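Local coordinates for alpha-2,3-sialyltransferase (Campylobacter jejuni, PDB 2P2V), which probably transfers sialic acid from a CMP-sialic acid donor to an acceptor sugar through an alpha-2,3 linkage, at residues I22-N27 with I166-I171. Numbering follows the deposited sequence.
Sequences IIIAGN and IYLCGI. With CSF (cytidine-5'-monophosphate-3-fluoro-N-acetyl-neuraminic acid), chain O.
Gly26 and Gly170 pass each other closely, with Gly26 C 3.3 Å from Gly170 O. The positive phi of Gly170 (63°) turns the chain here. Asn27 N donates a hydrogen bond to the ribose ring oxygen O4' of CSF (3.1 Å). Gly26 CA lies 3.2 Å from the same O4'. From 166-171, Gly170 O approaches N1 of the cytosine at 3.6 Å, and Ile171 sets its CG2 near the base oxygen O2 and its CG1 near O2'. Strands 22-25 and 166-169 pair in parallel through Tyr167 N to Ile22 O, Ile24 N to Tyr167 O and Cys169 N to Ile24 O. Gly26 N to Cys169 O (2.8 Å) continues the pairing and holds the loop residue Gly26 against the end of strand 166-169. On one face, Ile23 CD1 reaches Tyr167 CD2 at 3.5 Å, and Ala25 CB rests on Cys169 SG at 3.6 Å. On the other, Ile24 runs its CD1 to Ile166 CG2 (3.7 Å), its chi2 of 179° keeping the chain extended. Helix 150-161 packs on Ile22, Ile24 and Leu168. Asn27 ND2 is tied to Cys48 O. The nucleotide thus sits at the C-terminal ends of two adjacent inner strands, as in Rossmann-type folds, held here by one backbone N-H and close packing; Ser150 and Tyr180 also bond CSF.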
# COMPACT_ATOMS: atom_id res chain seq x y z
N ILE A 22 1.91 17.77 -31.65
CA ILE A 22 2.90 16.74 -31.32
C ILE A 22 3.21 15.96 -32.58
O ILE A 22 2.31 15.63 -33.34
CB ILE A 22 2.36 15.86 -30.12
CG1 ILE A 22 3.44 14.83 -29.65
CG2 ILE A 22 1.08 15.13 -30.46
CD1 ILE A 22 4.64 15.46 -29.02
N ILE A 23 4.50 15.69 -32.82
CA ILE A 23 4.91 14.81 -33.88
C ILE A 23 5.28 13.53 -33.17
O ILE A 23 6.03 13.58 -32.18
CB ILE A 23 6.17 15.34 -34.62
CG1 ILE A 23 6.02 16.84 -34.97
CG2 ILE A 23 6.52 14.46 -35.80
CD1 ILE A 23 4.70 17.20 -35.67
N ILE A 24 4.77 12.42 -33.69
CA ILE A 24 4.91 11.11 -33.14
C ILE A 24 5.51 10.24 -34.22
O ILE A 24 4.90 10.02 -35.28
CB ILE A 24 3.55 10.57 -32.62
CG1 ILE A 24 3.03 11.46 -31.47
CG2 ILE A 24 3.71 9.08 -32.22
CD1 ILE A 24 1.68 11.06 -30.89
N ALA A 25 6.73 9.76 -33.98
CA ALA A 25 7.44 8.99 -34.98
C ALA A 25 7.66 7.55 -34.61
O ALA A 25 8.21 7.24 -33.53
CB ALA A 25 8.73 9.66 -35.32
N GLY A 26 7.21 6.66 -35.49
CA GLY A 26 7.62 5.25 -35.45
C GLY A 26 8.99 5.17 -36.09
O GLY A 26 9.62 6.18 -36.44
N ASN A 27 9.47 3.94 -36.24
CA ASN A 27 10.78 3.75 -36.83
C ASN A 27 10.71 2.99 -38.16
O ASN A 27 11.68 2.36 -38.54
CB ASN A 27 11.71 3.03 -35.83
CG ASN A 27 11.89 3.82 -34.53
OD1 ASN A 27 12.16 5.03 -34.54
ND2 ASN A 27 11.72 3.14 -33.42
N ILE A 166 -2.02 15.63 -33.69
CA ILE A 166 -0.93 14.66 -33.87
C ILE A 166 -0.51 14.54 -35.34
O ILE A 166 -1.36 14.35 -36.19
CB ILE A 166 -1.41 13.26 -33.39
CG1 ILE A 166 -1.78 13.32 -31.92
CG2 ILE A 166 -0.39 12.19 -33.72
CD1 ILE A 166 -2.66 12.21 -31.49
N TYR A 167 0.80 14.59 -35.62
CA TYR A 167 1.31 14.33 -36.94
C TYR A 167 2.14 13.11 -36.90
O TYR A 167 3.14 13.08 -36.14
CB TYR A 167 2.21 15.46 -37.39
CG TYR A 167 1.47 16.77 -37.42
CD1 TYR A 167 0.95 17.28 -38.62
CD2 TYR A 167 1.26 17.47 -36.25
CE1 TYR A 167 0.24 18.49 -38.62
CE2 TYR A 167 0.58 18.70 -36.24
CZ TYR A 167 0.08 19.19 -37.44
OH TYR A 167 -0.62 20.40 -37.42
N LEU A 168 1.77 12.13 -37.70
CA LEU A 168 2.43 10.84 -37.64
C LEU A 168 3.41 10.58 -38.73
O LEU A 168 3.16 10.94 -39.88
CB LEU A 168 1.40 9.73 -37.69
CG LEU A 168 0.35 9.76 -36.58
CD1 LEU A 168 -0.75 8.77 -36.99
CD2 LEU A 168 0.93 9.42 -35.21
N CYS A 169 4.49 9.89 -38.39
CA CYS A 169 5.44 9.49 -39.38
C CYS A 169 6.14 8.24 -38.90
O CYS A 169 6.07 7.90 -37.70
CB CYS A 169 6.46 10.59 -39.71
SG CYS A 169 7.47 11.16 -38.31
N GLY A 170 6.84 7.58 -39.81
CA GLY A 170 7.53 6.33 -39.48
C GLY A 170 6.58 5.22 -39.07
O GLY A 170 7.00 4.18 -38.52
N ILE A 171 5.30 5.41 -39.34
CA ILE A 171 4.30 4.35 -39.13
C ILE A 171 3.89 3.67 -40.47
O ILE A 171 3.25 4.27 -41.31
CB ILE A 171 3.12 4.86 -38.25
CG1 ILE A 171 3.63 5.06 -36.81
CG2 ILE A 171 1.97 3.86 -38.26
CD1 ILE A 171 2.71 5.83 -35.86
C5A CSF O . 8.59 -5.24 -31.61
C4A CSF O . 7.53 -4.79 -32.60
C2A CSF O . 7.44 -2.48 -31.49
O6A CSF O . 8.53 -2.96 -30.67
C6A CSF O . 9.40 -4.00 -31.19
C3A CSF O . 6.64 -3.68 -32.01
O4A CSF O . 6.68 -5.89 -32.89
N5A CSF O . 9.46 -6.19 -32.33
C7A CSF O . 10.41 -4.31 -30.09
C8A CSF O . 11.17 -3.06 -29.68
C9A CSF O . 12.13 -3.33 -28.49
O9A CSF O . 12.93 -2.17 -28.18
O8A CSF O . 11.86 -2.52 -30.85
O7A CSF O . 9.72 -4.93 -28.99
C1A CSF O . 6.46 -1.70 -30.62
OBA CSF O . 5.33 -1.45 -31.13
OAA CSF O . 6.82 -1.35 -29.46
O1A CSF O . 7.78 -1.57 -32.55
O2A CSF O . 9.28 -2.25 -34.40
N1 CSF O . 6.59 0.87 -37.23
C2 CSF O . 5.70 0.61 -38.32
N3 CSF O . 6.13 -0.08 -39.42
C4 CSF O . 7.41 -0.48 -39.50
C5 CSF O . 8.30 -0.23 -38.44
C6 CSF O . 7.87 0.46 -37.32
C3' CSF O . 5.99 0.63 -33.91
C2' CSF O . 5.15 0.88 -35.15
C1' CSF O . 6.12 1.63 -36.05
O4' CSF O . 7.23 2.10 -35.26
C4' CSF O . 7.05 1.72 -33.90
PA CSF O . 9.21 -1.25 -33.27
O5' CSF O . 8.96 0.20 -33.96
C5' CSF O . 8.37 1.29 -33.26
O3' CSF O . 5.19 0.76 -32.73
O2' CSF O . 4.00 1.71 -34.82
N4 CSF O . 7.87 -1.16 -40.59
O2 CSF O . 4.49 0.98 -38.22
O3A CSF O . 10.34 -1.05 -32.31
C10 CSF O . 10.01 -7.19 -31.62
O10 CSF O . 9.83 -7.35 -30.40
C11 CSF O . 10.88 -8.14 -32.41
F3A CSF O . 5.91 -4.17 -30.96